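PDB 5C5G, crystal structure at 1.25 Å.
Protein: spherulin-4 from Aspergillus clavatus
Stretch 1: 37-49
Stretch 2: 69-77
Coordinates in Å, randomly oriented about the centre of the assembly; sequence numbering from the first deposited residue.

Stretch 1, residues 37-49: NFTVVINPGSGPG
Stretch 2 69-77: ENVRLLGYV

What holds the two stretches together? Strands 38-42 and 71-77 run parallel, their axes 29° apart and 4.6 Å at closest approach, joined by a ladder of six backbone hydrogen bonds. Phe 38 N donates to Asn 70 O (2.8 Å) and Phe 38 O accepts from Arg 72 N (2.8 Å); Val 40 N donates to Arg 72 O (2.9 Å) and Val 40 O accepts from Leu 74 N (2.8 Å); Ile 42 N donates to Leu 74 O (2.9 Å) and Ile 42 O accepts from Tyr 76 N (3.0 Å). Each of these first-strand residues thus bridges two partners flanking its register mate, as parallel pairing requires. Phe 38 pairs with Val 71, Thr 39 with Arg 72, Val 40 with Leu 73, Val 41 with Leu 74 and Ile 42 with Gly 75; the CA-CA spacing is 4.9 Å from Thr 39 CA to Arg 72 CA and 4.7 Å from Val 41 CA to Leu 74 CA, widening to 5.5 Å from Ile 42 CA to Gly 75 CA.

How do side chains pack on the two faces? Phe 38 (m), Val 40 (t), Ile 42 (p, p), Val 71 (t) and Leu 73 (m, t) share one face, where Val 40 CB lies 3.8 Å from Leu 73 CD2 and Val 40 CG2 4.2 Å from Val 71 CG1. Thr 39 (m), Val 41 (t), Arg 72 (m, m, t) and Leu 74 (m, t) share the other; Thr 39 CG2 reaches Leu 74 CD1 at 3.6 Å.

What happens beyond strand 38-42? The loop after it packs against Tyr 76 (chi1 t, chi2 -75°), which has the largest area covered. Asn 43 (t) lies over one ring face, its OD1 3.4 Å from Tyr 76 CD1, while that OD1 accepts from Gly 47 N (3.0 Å), tying the turn together. Gly 47, at phi/psi 136/-174, sets its CA 3.3 Å from Tyr 76 O, a CA-H...O contact; a CB there would clash with Pro 48 CD.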

# COMPACT_ATOMS: atom_id res chain seq x y z
N ASN A 37 3.53 8.82 8.58
CA ASN A 37 3.99 7.48 8.24
C ASN A 37 3.55 7.10 6.84
O ASN A 37 2.38 7.31 6.48
CB ASN A 37 3.45 6.48 9.25
CG ASN A 37 3.99 6.72 10.63
OD1 ASN A 37 5.18 7.01 10.78
ND2 ASN A 37 3.14 6.63 11.63
N PHE A 38 4.49 6.56 6.08
CA PHE A 38 4.28 6.20 4.69
C PHE A 38 4.43 4.69 4.53
O PHE A 38 5.44 4.12 4.94
CB PHE A 38 5.30 6.89 3.79
CG PHE A 38 5.17 8.39 3.73
CD1 PHE A 38 5.72 9.19 4.71
CD2 PHE A 38 4.53 8.99 2.68
CE1 PHE A 38 5.61 10.57 4.65
CE2 PHE A 38 4.42 10.38 2.62
CZ PHE A 38 4.97 11.15 3.61
N THR A 39 3.44 4.07 3.91
CA THR A 39 3.50 2.66 3.55
C THR A 39 3.74 2.64 2.05
O THR A 39 2.87 3.10 1.31
CB THR A 39 2.20 1.95 3.86
OG1 THR A 39 1.96 2.02 5.27
CG2 THR A 39 2.27 0.48 3.45
N VAL A 40 4.87 2.13 1.60
CA VAL A 40 5.28 2.29 0.21
C VAL A 40 5.45 0.92 -0.42
O VAL A 40 6.31 0.15 -0.00
CB VAL A 40 6.58 3.09 0.14
CG1 VAL A 40 7.05 3.24 -1.30
CG2 VAL A 40 6.41 4.46 0.80
N VAL A 41 4.64 0.62 -1.42
CA VAL A 41 4.74 -0.66 -2.10
C VAL A 41 5.65 -0.51 -3.29
O VAL A 41 5.42 0.34 -4.16
CB VAL A 41 3.38 -1.15 -2.60
CG1 VAL A 41 3.51 -2.50 -3.24
CG2 VAL A 41 2.37 -1.17 -1.45
N ILE A 42 6.68 -1.33 -3.36
CA ILE A 42 7.53 -1.34 -4.54
C ILE A 42 7.30 -2.65 -5.30
O ILE A 42 6.91 -3.69 -4.73
CB ILE A 42 8.99 -1.06 -4.22
CG1 ILE A 42 9.47 -2.04 -3.19
CG2 ILE A 42 9.17 0.40 -3.68
CD1 ILE A 42 10.03 -3.32 -3.74
N ASN A 43 7.53 -2.58 -6.59
CA ASN A 43 7.02 -3.58 -7.51
C ASN A 43 7.87 -3.61 -8.77
O ASN A 43 7.51 -3.03 -9.78
CB ASN A 43 5.57 -3.22 -7.82
CG ASN A 43 4.90 -4.20 -8.71
OD1 ASN A 43 5.41 -5.29 -8.97
ND2 ASN A 43 3.72 -3.83 -9.21
N PRO A 44 9.01 -4.30 -8.71
CA PRO A 44 9.88 -4.31 -9.89
C PRO A 44 9.24 -4.87 -11.16
O PRO A 44 9.49 -4.34 -12.23
CB PRO A 44 11.07 -5.15 -9.42
CG PRO A 44 11.12 -4.90 -7.93
CD PRO A 44 9.67 -4.85 -7.52
N GLY A 45 8.43 -5.91 -11.05
CA GLY A 45 7.83 -6.54 -12.22
C GLY A 45 6.71 -7.48 -11.83
O GLY A 45 6.81 -8.69 -12.01
N SER A 46 5.62 -6.92 -11.30
CA SER A 46 4.52 -7.71 -10.73
C SER A 46 5.10 -8.75 -9.78
O SER A 46 4.73 -9.92 -9.81
CB SER A 46 3.69 -8.38 -11.82
OG SER A 46 3.07 -7.38 -12.63
N GLY A 47 6.00 -8.28 -8.92
CA GLY A 47 6.83 -9.14 -8.09
C GLY A 47 8.25 -8.64 -8.10
O GLY A 47 8.54 -7.62 -8.71
N PRO A 48 9.14 -9.40 -7.48
CA PRO A 48 10.53 -8.97 -7.34
C PRO A 48 11.35 -9.20 -8.61
O PRO A 48 12.51 -8.77 -8.66
CB PRO A 48 11.04 -9.81 -6.17
CG PRO A 48 10.21 -11.06 -6.22
CD PRO A 48 8.85 -10.61 -6.68
N GLY A 49 10.76 -9.84 -9.62
CA GLY A 49 11.45 -10.11 -10.86
C GLY A 49 12.06 -11.49 -10.87
O GLY A 49 12.02 -12.22 -9.88
N GLU A 69 13.00 6.71 8.62
CA GLU A 69 12.36 5.95 9.68
C GLU A 69 10.84 5.94 9.57
O GLU A 69 10.19 5.04 10.11
CB GLU A 69 12.76 6.51 11.04
N ASN A 70 10.28 6.92 8.88
CA ASN A 70 8.82 7.00 8.70
C ASN A 70 8.32 6.34 7.44
O ASN A 70 7.16 6.52 7.06
CB ASN A 70 8.32 8.46 8.77
CG ASN A 70 8.96 9.37 7.73
OD1 ASN A 70 10.12 9.20 7.36
ND2 ASN A 70 8.21 10.36 7.27
N VAL A 71 9.17 5.55 6.80
CA VAL A 71 8.80 4.77 5.63
C VAL A 71 8.78 3.29 5.99
O VAL A 71 9.69 2.78 6.65
CB VAL A 71 9.84 4.97 4.51
CG1 VAL A 71 9.67 3.94 3.37
CG2 VAL A 71 9.75 6.39 3.97
N ARG A 72 7.75 2.61 5.52
CA ARG A 72 7.69 1.15 5.58
C ARG A 72 7.50 0.62 4.18
O ARG A 72 6.41 0.72 3.60
CB ARG A 72 6.54 0.69 6.47
CG ARG A 72 6.72 1.04 7.94
CD ARG A 72 7.93 0.34 8.56
NE ARG A 72 8.10 0.70 9.97
CZ ARG A 72 8.80 1.74 10.40
NH1 ARG A 72 8.89 1.99 11.70
NH2 ARG A 72 9.42 2.54 9.53
N LEU A 73 8.58 0.09 3.61
CA LEU A 73 8.54 -0.50 2.29
C LEU A 73 7.94 -1.89 2.36
O LEU A 73 8.22 -2.67 3.26
CB LEU A 73 9.94 -0.64 1.71
CG LEU A 73 10.64 0.67 1.40
CD1 LEU A 73 12.07 0.41 1.00
CD2 LEU A 73 9.96 1.45 0.31
N LEU A 74 7.13 -2.20 1.35
CA LEU A 74 6.55 -3.53 1.18
C LEU A 74 6.86 -4.03 -0.21
O LEU A 74 6.82 -3.28 -1.18
CB LEU A 74 5.03 -3.50 1.33
CG LEU A 74 4.45 -2.87 2.60
CD1 LEU A 74 2.93 -2.91 2.54
CD2 LEU A 74 4.91 -3.56 3.85
N GLY A 75 7.12 -5.33 -0.31
CA GLY A 75 7.29 -5.95 -1.62
C GLY A 75 5.96 -6.42 -2.20
O GLY A 75 5.22 -7.14 -1.53
N TYR A 76 5.68 -6.06 -3.45
CA TYR A 76 4.48 -6.51 -4.16
C TYR A 76 4.59 -7.99 -4.53
O TYR A 76 5.58 -8.40 -5.14
CB TYR A 76 4.32 -5.68 -5.43
CG TYR A 76 3.17 -6.06 -6.32
CD1 TYR A 76 3.23 -7.20 -7.12
CD2 TYR A 76 2.05 -5.25 -6.42
CE1 TYR A 76 2.18 -7.55 -7.94
CE2 TYR A 76 1.00 -5.59 -7.24
CZ TYR A 76 1.06 -6.75 -8.00
OH TYR A 76 0.02 -7.10 -8.82
N VAL A 77 3.56 -8.76 -4.18
CA VAL A 77 3.47 -10.16 -4.59
C VAL A 77 2.05 -10.44 -5.07
O VAL A 77 1.08 -10.18 -4.35
CB VAL A 77 3.82 -11.12 -3.43
CG1 VAL A 77 3.65 -12.58 -3.87
CG2 VAL A 77 5.24 -10.88 -2.95